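PDB 5I0F: glycoside hydrolase family 31 from Trueperella pyogenes, which degrades cycloalternan, a cyclic tetrasaccharide of glucose, through a covalent intermediate, consistent with a retaining glycoside hydrolase mechanism. Local coordinates for residues 386-394 / 426-437; 416-427 / 471-479. All coordinates share one frame; numbering follows the deposited sequence.

Contact 1. Residues 386-394 / 426-437. With GLC (alpha-D-glucopyranose), chain B; BGC (beta-D-glucopyranose), chain C; GLC (alpha-D-glucopyranose), chain D.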
loop_
_atom_site.group_PDB
_atom_site.type_symbol
_atom_site.label_atom_id
_atom_site.label_comp_id
_atom_site.label_asym_id
_atom_site.label_seq_id
_atom_site.Cartn_x
_atom_site.Cartn_y
_atom_site.Cartn_z
ATOM N N LEU A 386 11.177 -15.315 0.256
ATOM C CA LEU A 386 10.004 -15.981 -0.301
ATOM C C LEU A 386 8.740 -15.156 -0.129
ATOM O O LEU A 386 8.511 -14.548 0.934
ATOM C CB LEU A 386 9.777 -17.339 0.366
ATOM C CG LEU A 386 10.923 -18.350 0.299
ATOM C CD1 LEU A 386 10.486 -19.684 0.895
ATOM C CD2 LEU A 386 11.419 -18.544 -1.128
ATOM N N TRP A 387 7.888 -15.215 -1.147
ATOM C CA TRP A 387 6.619 -14.488 -1.190
ATOM C C TRP A 387 5.550 -15.123 -0.312
ATOM O O TRP A 387 5.487 -16.349 -0.179
ATOM C CB TRP A 387 6.138 -14.484 -2.634
ATOM C CG TRP A 387 4.910 -13.692 -2.998
ATOM C CD1 TRP A 387 4.887 -12.426 -3.487
ATOM C CD2 TRP A 387 3.553 -14.144 -3.000
ATOM N NE1 TRP A 387 3.596 -12.059 -3.783
ATOM C CE2 TRP A 387 2.760 -13.084 -3.484
ATOM C CE3 TRP A 387 2.931 -15.334 -2.634
ATOM C CZ2 TRP A 387 1.364 -13.170 -3.603
ATOM C CZ3 TRP A 387 1.558 -15.433 -2.759
ATOM C CH2 TRP A 387 0.786 -14.351 -3.246
ATOM N N GLN A 388 4.735 -14.262 0.273
ATOM C CA GLN A 388 3.600 -14.615 1.126
ATOM C C GLN A 388 2.426 -13.706 0.847
ATOM O O GLN A 388 2.600 -12.602 0.292
ATOM C CB GLN A 388 3.995 -14.477 2.592
ATOM C CG GLN A 388 5.012 -15.513 3.056
ATOM C CD GLN A 388 4.406 -16.884 3.220
ATOM O OE1 GLN A 388 3.924 -17.220 4.287
ATOM N NE2 GLN A 388 4.441 -17.689 2.174
ATOM N N ILE A 389 1.237 -14.168 1.268
ATOM C CA ILE A 389 -0.008 -13.416 1.199
ATOM C C ILE A 389 -0.790 -13.727 2.515
ATOM O O ILE A 389 -0.760 -14.890 2.974
ATOM C CB ILE A 389 -0.817 -13.839 -0.052
ATOM C CG1 ILE A 389 -2.091 -13.023 -0.247
ATOM C CG2 ILE A 389 -1.224 -15.306 0.028
ATOM C CD1 ILE A 389 -1.841 -11.662 -0.788
ATOM N N PRO A 390 -1.462 -12.731 3.126
ATOM C CA PRO A 390 -2.188 -13.015 4.390
ATOM C C PRO A 390 -3.629 -13.444 4.096
ATOM O O PRO A 390 -4.589 -12.787 4.514
ATOM C CB PRO A 390 -2.126 -11.682 5.114
ATOM C CG PRO A 390 -2.188 -10.659 4.018
ATOM C CD PRO A 390 -1.618 -11.299 2.765
ATOM N N LEU A 391 -3.739 -14.525 3.333
ATOM C CA LEU A 391 -4.997 -15.118 2.893
ATOM C C LEU A 391 -4.832 -16.637 2.796
ATOM O O LEU A 391 -3.739 -17.140 2.546
ATOM C CB LEU A 391 -5.453 -14.583 1.538
ATOM C CG LEU A 391 -5.878 -13.098 1.495
ATOM C CD1 LEU A 391 -6.080 -12.626 0.065
ATOM C CD2 LEU A 391 -7.146 -12.868 2.312
ATOM N N GLN A 392 -5.937 -17.355 2.977
ATOM C CA GLN A 392 -5.933 -18.808 2.891
ATOM C C GLN A 392 -7.009 -19.152 1.881
ATOM O O GLN A 392 -8.209 -18.981 2.177
ATOM C CB GLN A 392 -6.250 -19.430 4.242
ATOM C CG GLN A 392 -6.247 -20.956 4.238
ATOM C CD GLN A 392 -4.851 -21.563 4.258
ATOM O OE1 GLN A 392 -4.031 -21.228 5.111
ATOM N NE2 GLN A 392 -4.593 -22.486 3.349
ATOM N N LYS A 393 -6.594 -19.601 0.703
ATOM C CA LYS A 393 -7.547 -19.949 -0.349
ATOM C C LYS A 393 -8.542 -21.000 0.141
ATOM O O LYS A 393 -8.208 -21.843 0.966
ATOM C CB LYS A 393 -6.853 -20.491 -1.589
ATOM C CG LYS A 393 -6.029 -19.502 -2.394
ATOM C CD LYS A 393 -5.328 -20.234 -3.534
ATOM C CE LYS A 393 -4.795 -19.270 -4.590
ATOM N NZ LYS A 393 -4.212 -19.959 -5.775
ATOM N N THR A 394 -9.752 -20.942 -0.403
ATOM C CA THR A 394 -10.781 -21.936 -0.160
ATOM C C THR A 394 -11.434 -22.419 -1.475
ATOM O O THR A 394 -12.607 -22.745 -1.476
ATOM C CB THR A 394 -11.892 -21.355 0.741
ATOM O OG1 THR A 394 -12.479 -20.226 0.088
ATOM C CG2 THR A 394 -11.334 -20.914 2.080
ATOM N N ASN A 426 -12.979 -13.085 1.711
ATOM C CA ASN A 426 -12.447 -11.896 1.048
ATOM C C ASN A 426 -13.394 -11.340 -0.015
ATOM O O ASN A 426 -13.814 -12.074 -0.899
ATOM C CB ASN A 426 -11.061 -12.181 0.453
ATOM C CG ASN A 426 -10.472 -10.992 -0.261
ATOM O OD1 ASN A 426 -10.773 -9.839 0.060
ATOM N ND2 ASN A 426 -9.609 -11.262 -1.235
ATOM N N ARG A 427 -13.729 -10.047 0.111
ATOM C CA ARG A 427 -14.644 -9.357 -0.801
ATOM C C ARG A 427 -13.980 -8.776 -2.042
ATOM O O ARG A 427 -14.667 -8.315 -2.943
ATOM C CB ARG A 427 -15.390 -8.245 -0.061
ATOM C CG ARG A 427 -16.302 -8.791 1.042
ATOM C CD ARG A 427 -16.966 -7.664 1.812
ATOM N NE ARG A 427 -17.587 -8.121 3.063
ATOM C CZ ARG A 427 -18.213 -7.330 3.932
ATOM N NH1 ARG A 427 -18.361 -6.028 3.695
ATOM N NH2 ARG A 427 -18.726 -7.854 5.043
ATOM N N GLY A 428 -12.652 -8.785 -2.058
ATOM C CA GLY A 428 -11.879 -8.237 -3.134
ATOM C C GLY A 428 -11.856 -9.134 -4.351
ATOM O O GLY A 428 -12.402 -10.242 -4.368
ATOM N N TRP A 429 -11.171 -8.627 -5.364
ATOM C CA TRP A 429 -11.098 -9.269 -6.669
ATOM C C TRP A 429 -9.949 -10.292 -6.716
ATOM O O TRP A 429 -10.058 -11.298 -7.393
ATOM C CB TRP A 429 -10.934 -8.202 -7.781
ATOM C CG TRP A 429 -9.762 -7.266 -7.577
ATOM C CD1 TRP A 429 -8.475 -7.465 -7.988
ATOM C CD2 TRP A 429 -9.774 -5.997 -6.887
ATOM N NE1 TRP A 429 -7.675 -6.392 -7.597
ATOM C CE2 TRP A 429 -8.447 -5.478 -6.934
ATOM C CE3 TRP A 429 -10.773 -5.247 -6.244
ATOM C CZ2 TRP A 429 -8.090 -4.249 -6.348
ATOM C CZ3 TRP A 429 -10.418 -3.999 -5.672
ATOM C CH2 TRP A 429 -9.082 -3.525 -5.728
ATOM N N TRP A 430 -8.868 -10.039 -5.979
ATOM C CA TRP A 430 -7.692 -10.932 -5.958
ATOM C C TRP A 430 -7.845 -11.913 -4.802
ATOM O O TRP A 430 -8.083 -11.487 -3.673
ATOM C CB TRP A 430 -6.457 -10.069 -5.758
ATOM C CG TRP A 430 -5.113 -10.682 -6.019
ATOM C CD1 TRP A 430 -4.752 -11.502 -7.051
ATOM C CD2 TRP A 430 -3.925 -10.432 -5.264
ATOM N NE1 TRP A 430 -3.414 -11.812 -6.955
ATOM C CE2 TRP A 430 -2.880 -11.170 -5.871
ATOM C CE3 TRP A 430 -3.646 -9.676 -4.119
ATOM C CZ2 TRP A 430 -1.573 -11.163 -5.377
ATOM C CZ3 TRP A 430 -2.349 -9.654 -3.630
ATOM C CH2 TRP A 430 -1.324 -10.402 -4.254
ATOM N N PHE A 431 -7.690 -13.208 -5.072
ATOM C CA PHE A 431 -7.933 -14.273 -4.085
ATOM C C PHE A 431 -9.362 -14.128 -3.533
ATOM O O PHE A 431 -9.555 -14.039 -2.322
ATOM C CB PHE A 431 -6.910 -14.248 -2.930
ATOM C CG PHE A 431 -5.525 -14.735 -3.296
ATOM C CD1 PHE A 431 -4.723 -14.034 -4.192
ATOM C CD2 PHE A 431 -4.988 -15.864 -2.677
ATOM C CE1 PHE A 431 -3.437 -14.474 -4.508
ATOM C CE2 PHE A 431 -3.700 -16.306 -2.979
ATOM C CZ PHE A 431 -2.933 -15.625 -3.918
ATOM N N PRO A 432 -10.363 -14.095 -4.433
ATOM C CA PRO A 432 -11.743 -13.865 -3.996
ATOM C C PRO A 432 -12.244 -14.973 -3.043
ATOM O O PRO A 432 -11.910 -16.151 -3.226
ATOM C CB PRO A 432 -12.531 -13.846 -5.320
ATOM C CG PRO A 432 -11.730 -14.668 -6.259
ATOM C CD PRO A 432 -10.293 -14.463 -5.863
ATOM N N ASN A 433 -12.949 -14.570 -1.983
ATOM C CA ASN A 433 -13.528 -15.493 -0.984
ATOM C C ASN A 433 -12.536 -16.256 -0.102
ATOM O O ASN A 433 -12.929 -17.143 0.670
ATOM C CB ASN A 433 -14.502 -16.472 -1.664
ATOM C CG ASN A 433 -15.651 -15.760 -2.360
ATOM O OD1 ASN A 433 -15.947 -16.033 -3.528
ATOM N ND2 ASN A 433 -16.313 -14.842 -1.648
ATOM N N ALA A 434 -11.255 -15.905 -0.170
ATOM C CA ALA A 434 -10.261 -16.486 0.730
ATOM C C ALA A 434 -10.528 -16.093 2.192
ATOM O O ALA A 434 -11.138 -15.049 2.464
ATOM C CB ALA A 434 -8.866 -16.029 0.317
ATOM N N LEU A 435 -10.063 -16.933 3.114
ATOM C CA LEU A 435 -10.086 -16.636 4.553
ATOM C C LEU A 435 -8.957 -15.671 4.853
ATOM O O LEU A 435 -7.960 -15.628 4.123
ATOM C CB LEU A 435 -9.849 -17.896 5.368
ATOM C CG LEU A 435 -10.825 -19.045 5.144
ATOM C CD1 LEU A 435 -10.283 -20.313 5.773
ATOM C CD2 LEU A 435 -12.164 -18.683 5.728
ATOM N N MET A 436 -9.114 -14.901 5.928
ATOM C CA MET A 436 -8.092 -13.957 6.332
ATOM C C MET A 436 -7.660 -14.254 7.769
ATOM O O MET A 436 -8.474 -14.161 8.682
ATOM C CB MET A 436 -8.652 -12.538 6.165
ATOM C CG MET A 436 -7.629 -11.433 6.202
ATOM S SD MET A 436 -8.324 -9.864 5.567
ATOM C CE MET A 436 -6.832 -8.893 5.592
ATOM N N PRO A 437 -6.377 -14.621 7.983
ATOM C CA PRO A 437 -5.956 -14.901 9.349
ATOM C C PRO A 437 -6.018 -13.653 10.210
ATOM O O PRO A 437 -5.792 -12.510 9.716
ATOM C CB PRO A 437 -4.498 -15.379 9.202
ATOM C CG PRO A 437 -4.025 -14.762 7.919
ATOM C CD PRO A 437 -5.248 -14.672 7.037
HETATM C C1 GLC B . -2.162 -8.657 -10.396
HETATM C C2 GLC B . -0.876 -8.099 -9.781
HETATM C C3 GLC B . -0.871 -8.300 -8.271
HETATM C C4 GLC B . -2.104 -7.644 -7.669
HETATM C C5 GLC B . -3.332 -8.291 -8.317
HETATM C C6 GLC B . -4.646 -7.744 -7.786
HETATM O O2 GLC B . 0.255 -8.729 -10.389
HETATM O O3 GLC B . 0.321 -7.721 -7.716
HETATM O O4 GLC B . -2.107 -7.803 -6.236
HETATM O O5 GLC B . -3.309 -8.105 -9.745
HETATM O O6 GLC B . -4.892 -6.403 -8.237
HETATM C C2 BGC C . 2.762 -7.847 -5.927
HETATM C C3 BGC C . 3.607 -8.210 -7.162
HETATM C C4 BGC C . 3.717 -9.728 -7.266
HETATM C C5 BGC C . 2.327 -10.381 -7.278
HETATM C C6 BGC C . 2.485 -11.893 -7.177
HETATM C C1 BGC C . 1.905 -8.953 -5.260
HETATM O O2 BGC C . 2.358 -6.475 -5.746
HETATM O O3 BGC C . 4.897 -7.598 -7.076
HETATM O O4 BGC C . 4.443 -10.097 -8.454
HETATM O O5 BGC C . 1.447 -9.924 -6.219
HETATM O O6 BGC C . 1.235 -12.550 -7.410
HETATM C C1 GLC D . 1.307 -13.557 -8.431
HETATM C C2 GLC D . -0.106 -14.052 -8.784
HETATM C C3 GLC D . -0.676 -14.943 -7.687
HETATM C C4 GLC D . 0.325 -16.035 -7.322
HETATM C C5 GLC D . 1.655 -15.403 -6.920
HETATM C C6 GLC D . 2.710 -16.436 -6.536
HETATM O O2 GLC D . -0.991 -12.944 -8.992
HETATM O O3 GLC D . -1.918 -15.516 -8.119
HETATM O O4 GLC D . -0.200 -16.819 -6.239
HETATM O O5 GLC D . 2.150 -14.638 -8.024
HETATM O O6 GLC D . 3.039 -17.246 -7.657
HETATM O O HOH W 1 -10.162 -18.554 -1.920
#
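Trp387 and Trp430 meet in the sugar-binding cleft of the family 31 TIM barrel, where the loop after strand 383-388 packs on residues 426-437. Trp387 CZ2 lies 3.9 Å from Trp430 CH2, with Trp430 at the edge of the Trp387 ring. The ring of Phe431 touches the same edge through CZ. Both segments help hold the glycan. Over one face of Trp430 lies O4 of the chain B glucose, while Phe431 CD1 lies over the opposite face. Trp429 NE1 gives this glucose a nearly straight hydrogen bond of 2.9 Å to O6 (171°), and the acceptor is in the plane of the indole. C5 of the chain D glucose sits over one face of Trp387.

Aliphatic side chains pack against these aromatic residues. Ile389 CG1 is anti to the backbone N (chi1 -176°), which helps to bring CD1 to 3.5 Å from Trp430 CZ3. Leu391 CD1 presses on Phe431 CB at 3.5 Å. Lys393 CE passes 3.5 Å from Phe431 CE2, and its NZ bonds to Glu335 O.

The backbones join at a single antiparallel bridge. Gln392 N donates to Leu435 O and Leu435 N to Gln392 O, each at 2.9 Å. Trp387 NE1 is held by Asp467. Strand 383-388 lies between strands 326-329 and 463-466 of the barrel, and helix 485-506 packs against Pro390 and Met436.

Contact 2. Residues 416-427 / 471-479; sequences VKEPDGTPYKNR and HAWGSDLRY
Lys417 and Arg478 form the backbone link between two loops of the TIM-barrel domain, as a single antiparallel hydrogen-bonded pair. Lys417 N donates to Arg478 O at 3.1 Å, and Arg478 N returns a bond to Lys417 O.

Two side chains bond to carbonyls of the other loop. Arg478 NE reaches Pro419 O at 2.8 Å, almost straight (174°), with the oxygen at the edge of the guanidinium and in its plane. NH1 adds a weak bond to the same oxygen. Tyr424 OH donates to His471 O at 2.7 Å, in the carbonyl plane, and accepts from Arg427 N.

The apolar contacts centre on Leu477. Its CD1 lies over one face of the Tyr424 ring, 4.1 Å from the centroid, in a CH-pi contact. Val416 CG1 sits over one face of Tyr479, with CG2 beside CE2 at 3.7 Å.

One charged cluster lies around Arg427. Its NH2 makes a 3.0 Å salt bridge to Glu418 OE1, on the syn lone pair, and a water joins NH2 to Asp476 OD1. Arg7 pairs with Asp476. Trp473 O lies over one face of the guanidinium, without a hydrogen bond from NH1.

Glu418 and the water on NH2, with Glu10 and Ile9 O on NH1, probably fix the rotation of the guanidinium. The two-bond grip on Tyr424 OH should hold its ring in place, with its face against Leu477.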
loop_
_atom_site.group_PDB
_atom_site.type_symbol
_atom_site.label_atom_id
_atom_site.label_comp_id
_atom_site.label_asym_id
_atom_site.label_seq_id
_atom_site.Cartn_x
_atom_site.Cartn_y
_atom_site.Cartn_z
ATOM N N VAL A 416 -10.165 -13.550 10.837
ATOM C CA VAL A 416 -11.058 -12.366 10.840
ATOM C C VAL A 416 -12.517 -12.845 10.657
ATOM O O VAL A 416 -12.783 -13.716 9.828
ATOM C CB VAL A 416 -10.670 -11.331 9.770
ATOM C CG1 VAL A 416 -11.578 -10.102 9.842
ATOM C CG2 VAL A 416 -9.212 -10.906 9.970
ATOM N N LYS A 417 -13.442 -12.297 11.448
ATOM C CA LYS A 417 -14.840 -12.736 11.422
ATOM C C LYS A 417 -15.817 -11.689 10.919
ATOM O O LYS A 417 -15.601 -10.512 11.086
ATOM C CB LYS A 417 -15.230 -13.213 12.818
ATOM C CG LYS A 417 -14.547 -14.529 13.121
ATOM C CD LYS A 417 -14.677 -14.983 14.557
ATOM C CE LYS A 417 -13.713 -16.130 14.792
ATOM N NZ LYS A 417 -14.191 -16.965 15.902
ATOM N N GLU A 418 -16.894 -12.144 10.284
ATOM C CA GLU A 418 -18.055 -11.294 9.999
ATOM C C GLU A 418 -18.787 -11.007 11.347
ATOM O O GLU A 418 -18.580 -11.731 12.358
ATOM C CB GLU A 418 -19.031 -11.962 8.984
ATOM C CG GLU A 418 -18.464 -12.581 7.693
ATOM C CD GLU A 418 -18.214 -11.654 6.490
ATOM O OE1 GLU A 418 -18.422 -10.422 6.578
ATOM O OE2 GLU A 418 -17.763 -12.204 5.408
ATOM N N PRO A 419 -19.667 -9.978 11.376
ATOM C CA PRO A 419 -20.398 -9.710 12.630
ATOM C C PRO A 419 -21.143 -10.909 13.224
ATOM O O PRO A 419 -21.183 -11.013 14.438
ATOM C CB PRO A 419 -21.342 -8.548 12.276
ATOM C CG PRO A 419 -21.214 -8.341 10.814
ATOM C CD PRO A 419 -19.934 -8.956 10.353
ATOM N N ASP A 420 -21.641 -11.843 12.406
ATOM C CA ASP A 420 -22.288 -13.079 12.926
ATOM C C ASP A 420 -21.364 -14.198 13.440
ATOM O O ASP A 420 -21.851 -15.266 13.787
ATOM C CB ASP A 420 -23.260 -13.671 11.888
ATOM C CG ASP A 420 -22.562 -14.323 10.694
ATOM O OD1 ASP A 420 -21.304 -14.284 10.569
ATOM O OD2 ASP A 420 -23.303 -14.865 9.849
ATOM N N GLY A 421 -20.047 -13.984 13.450
ATOM C CA GLY A 421 -19.101 -14.966 14.001
ATOM C C GLY A 421 -18.506 -15.933 12.995
ATOM O O GLY A 421 -17.579 -16.663 13.332
ATOM N N THR A 422 -19.024 -15.956 11.766
ATOM C CA THR A 422 -18.538 -16.876 10.756
ATOM C C THR A 422 -17.302 -16.225 10.124
ATOM O O THR A 422 -17.103 -15.021 10.280
ATOM C CB THR A 422 -19.607 -17.178 9.694
ATOM O OG1 THR A 422 -19.963 -15.977 9.000
ATOM C CG2 THR A 422 -20.854 -17.770 10.347
ATOM N N PRO A 423 -16.470 -17.006 9.423
ATOM C CA PRO A 423 -15.230 -16.394 8.934
ATOM C C PRO A 423 -15.442 -15.363 7.828
ATOM O O PRO A 423 -16.266 -15.569 6.925
ATOM C CB PRO A 423 -14.435 -17.587 8.402
ATOM C CG PRO A 423 -15.015 -18.785 9.112
ATOM C CD PRO A 423 -16.473 -18.470 9.202
ATOM N N TYR A 424 -14.661 -14.281 7.873
ATOM C CA TYR A 424 -14.650 -13.301 6.793
ATOM C C TYR A 424 -14.213 -13.998 5.513
ATOM O O TYR A 424 -13.213 -14.722 5.510
ATOM C CB TYR A 424 -13.710 -12.115 7.116
ATOM C CG TYR A 424 -13.519 -11.126 5.952
ATOM C CD1 TYR A 424 -14.570 -10.320 5.509
ATOM C CD2 TYR A 424 -12.276 -11.011 5.292
ATOM C CE1 TYR A 424 -14.402 -9.408 4.455
ATOM C CE2 TYR A 424 -12.095 -10.118 4.234
ATOM C CZ TYR A 424 -13.155 -9.321 3.816
ATOM O OH TYR A 424 -12.980 -8.456 2.765
ATOM N N LYS A 425 -14.973 -13.808 4.441
ATOM C CA LYS A 425 -14.583 -14.277 3.105
ATOM C C LYS A 425 -14.198 -13.075 2.261
ATOM O O LYS A 425 -14.997 -12.139 2.116
ATOM C CB LYS A 425 -15.720 -15.026 2.427
ATOM C CG LYS A 425 -16.241 -16.215 3.208
ATOM C CD LYS A 425 -15.201 -17.315 3.281
ATOM C CE LYS A 425 -15.724 -18.542 4.029
ATOM N NZ LYS A 425 -17.051 -19.021 3.573
ATOM N N ASN A 426 -12.979 -13.085 1.711
ATOM C CA ASN A 426 -12.447 -11.896 1.048
ATOM C C ASN A 426 -13.394 -11.340 -0.015
ATOM O O ASN A 426 -13.814 -12.074 -0.899
ATOM C CB ASN A 426 -11.061 -12.181 0.453
ATOM C CG ASN A 426 -10.472 -10.992 -0.261
ATOM O OD1 ASN A 426 -10.773 -9.839 0.060
ATOM N ND2 ASN A 426 -9.609 -11.262 -1.235
ATOM N N ARG A 427 -13.729 -10.047 0.111
ATOM C CA ARG A 427 -14.644 -9.357 -0.801
ATOM C C ARG A 427 -13.980 -8.776 -2.042
ATOM O O ARG A 427 -14.667 -8.315 -2.943
ATOM C CB ARG A 427 -15.390 -8.245 -0.061
ATOM C CG ARG A 427 -16.302 -8.791 1.042
ATOM C CD ARG A 427 -16.966 -7.664 1.812
ATOM N NE ARG A 427 -17.587 -8.121 3.063
ATOM C CZ ARG A 427 -18.213 -7.330 3.932
ATOM N NH1 ARG A 427 -18.361 -6.028 3.695
ATOM N NH2 ARG A 427 -18.726 -7.854 5.043
ATOM N N HIS A 471 -7.017 -6.504 2.248
ATOM C CA HIS A 471 -8.180 -7.289 1.816
ATOM C C HIS A 471 -9.432 -7.135 2.688
ATOM O O HIS A 471 -10.535 -7.521 2.267
ATOM C CB HIS A 471 -7.799 -8.774 1.766
ATOM C CG HIS A 471 -6.424 -9.018 1.221
ATOM N ND1 HIS A 471 -6.115 -8.843 -0.112
ATOM C CD2 HIS A 471 -5.275 -9.378 1.833
ATOM C CE1 HIS A 471 -4.836 -9.091 -0.299
ATOM N NE2 HIS A 471 -4.305 -9.425 0.863
ATOM N N ALA A 472 -9.280 -6.592 3.894
ATOM C CA ALA A 472 -10.405 -6.543 4.859
ATOM C C ALA A 472 -11.280 -5.348 4.560
ATOM O O ALA A 472 -10.827 -4.210 4.724
ATOM C CB ALA A 472 -9.889 -6.446 6.284
ATOM N N TRP A 473 -12.519 -5.603 4.127
ATOM C CA TRP A 473 -13.524 -4.566 3.960
ATOM C C TRP A 473 -14.719 -4.923 4.838
ATOM O O TRP A 473 -15.226 -6.037 4.774
ATOM C CB TRP A 473 -14.010 -4.477 2.519
ATOM C CG TRP A 473 -13.010 -4.117 1.453
ATOM C CD1 TRP A 473 -11.780 -3.518 1.606
ATOM C CD2 TRP A 473 -13.184 -4.309 0.057
ATOM N NE1 TRP A 473 -11.176 -3.360 0.377
ATOM C CE2 TRP A 473 -12.024 -3.837 -0.589
ATOM C CE3 TRP A 473 -14.211 -4.844 -0.717
ATOM C CZ2 TRP A 473 -11.877 -3.876 -1.978
ATOM C CZ3 TRP A 473 -14.065 -4.885 -2.099
ATOM C CH2 TRP A 473 -12.895 -4.416 -2.711
ATOM N N GLY A 474 -15.191 -3.966 5.630
ATOM C CA GLY A 474 -16.359 -4.168 6.486
ATOM C C GLY A 474 -16.114 -3.471 7.800
ATOM O O GLY A 474 -15.208 -3.852 8.549
ATOM N N SER A 475 -16.906 -2.448 8.090
ATOM C CA SER A 475 -16.731 -1.694 9.322
ATOM C C SER A 475 -17.033 -2.542 10.576
ATOM O O SER A 475 -16.532 -2.229 11.655
ATOM C CB SER A 475 -17.628 -0.438 9.296
ATOM O OG SER A 475 -18.986 -0.831 9.448
ATOM N N ASP A 476 -17.826 -3.608 10.417
ATOM C CA ASP A 476 -18.316 -4.423 11.541
ATOM C C ASP A 476 -17.638 -5.794 11.643
ATOM O O ASP A 476 -18.069 -6.641 12.426
ATOM C CB ASP A 476 -19.841 -4.583 11.498
ATOM C CG ASP A 476 -20.385 -4.882 10.089
ATOM O OD1 ASP A 476 -19.604 -4.944 9.073
ATOM O OD2 ASP A 476 -21.632 -5.009 9.999
ATOM N N LEU A 477 -16.553 -6.000 10.889
ATOM C CA LEU A 477 -15.734 -7.197 11.058
ATOM C C LEU A 477 -15.232 -7.257 12.512
ATOM O O LEU A 477 -15.186 -6.234 13.173
ATOM C CB LEU A 477 -14.566 -7.207 10.065
ATOM C CG LEU A 477 -14.890 -7.177 8.560
ATOM C CD1 LEU A 477 -13.610 -7.374 7.756
ATOM C CD2 LEU A 477 -15.946 -8.180 8.155
ATOM N N ARG A 478 -14.891 -8.450 12.996
ATOM C CA ARG A 478 -14.469 -8.665 14.373
ATOM C C ARG A 478 -13.066 -9.256 14.423
ATOM O O ARG A 478 -12.765 -10.256 13.746
ATOM C CB ARG A 478 -15.421 -9.634 15.082
ATOM C CG ARG A 478 -16.881 -9.210 15.057
ATOM C CD ARG A 478 -17.729 -10.208 15.837
ATOM N NE ARG A 478 -19.136 -9.789 15.970
ATOM C CZ ARG A 478 -19.587 -8.849 16.808
ATOM N NH1 ARG A 478 -20.887 -8.546 16.830
ATOM N NH2 ARG A 478 -18.762 -8.202 17.625
ATOM N N TYR A 479 -12.236 -8.667 15.269
ATOM C CA TYR A 479 -10.871 -9.114 15.497
ATOM C C TYR A 479 -10.737 -9.578 16.946
ATOM O O TYR A 479 -11.417 -9.071 17.852
ATOM C CB TYR A 479 -9.896 -7.979 15.220
ATOM C CG TYR A 479 -9.751 -7.599 13.755
ATOM C CD1 TYR A 479 -10.640 -6.723 13.136
ATOM C CD2 TYR A 479 -8.701 -8.093 13.000
ATOM C CE1 TYR A 479 -10.497 -6.375 11.787
ATOM C CE2 TYR A 479 -8.534 -7.738 11.669
ATOM C CZ TYR A 479 -9.424 -6.873 11.061
ATOM O OH TYR A 479 -9.214 -6.574 9.724
HETATM O O HOH W 2 -7.821 -9.005 -2.277
HETATM O O HOH W 3 -20.002 -7.096 7.429
#

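Overall arrangement
Contacts 1 and 2 lie 13 Å apart between centres, within the TIM-barrel domain. Their segments alternate along the chain: 386-394, 416-427, 426-437, then 471-479. Asn426 and Arg427 lie in segments of both contacts, but of the two only Asn426 touches across each. The loop between helices 400-412 and 442-450 supplies one segment to each. It meets the loop after strand 383-388 in contact 1 and the loop after strand 463-466 in contact 2. Those strands are neighbours in the barrel. A probable hydrogen bond from Val416 N to Met436 O and packing of Ile389 on His471 join the two. The loop carrying Trp429 and Trp430 is thus also tied to the loop after strand 463-466.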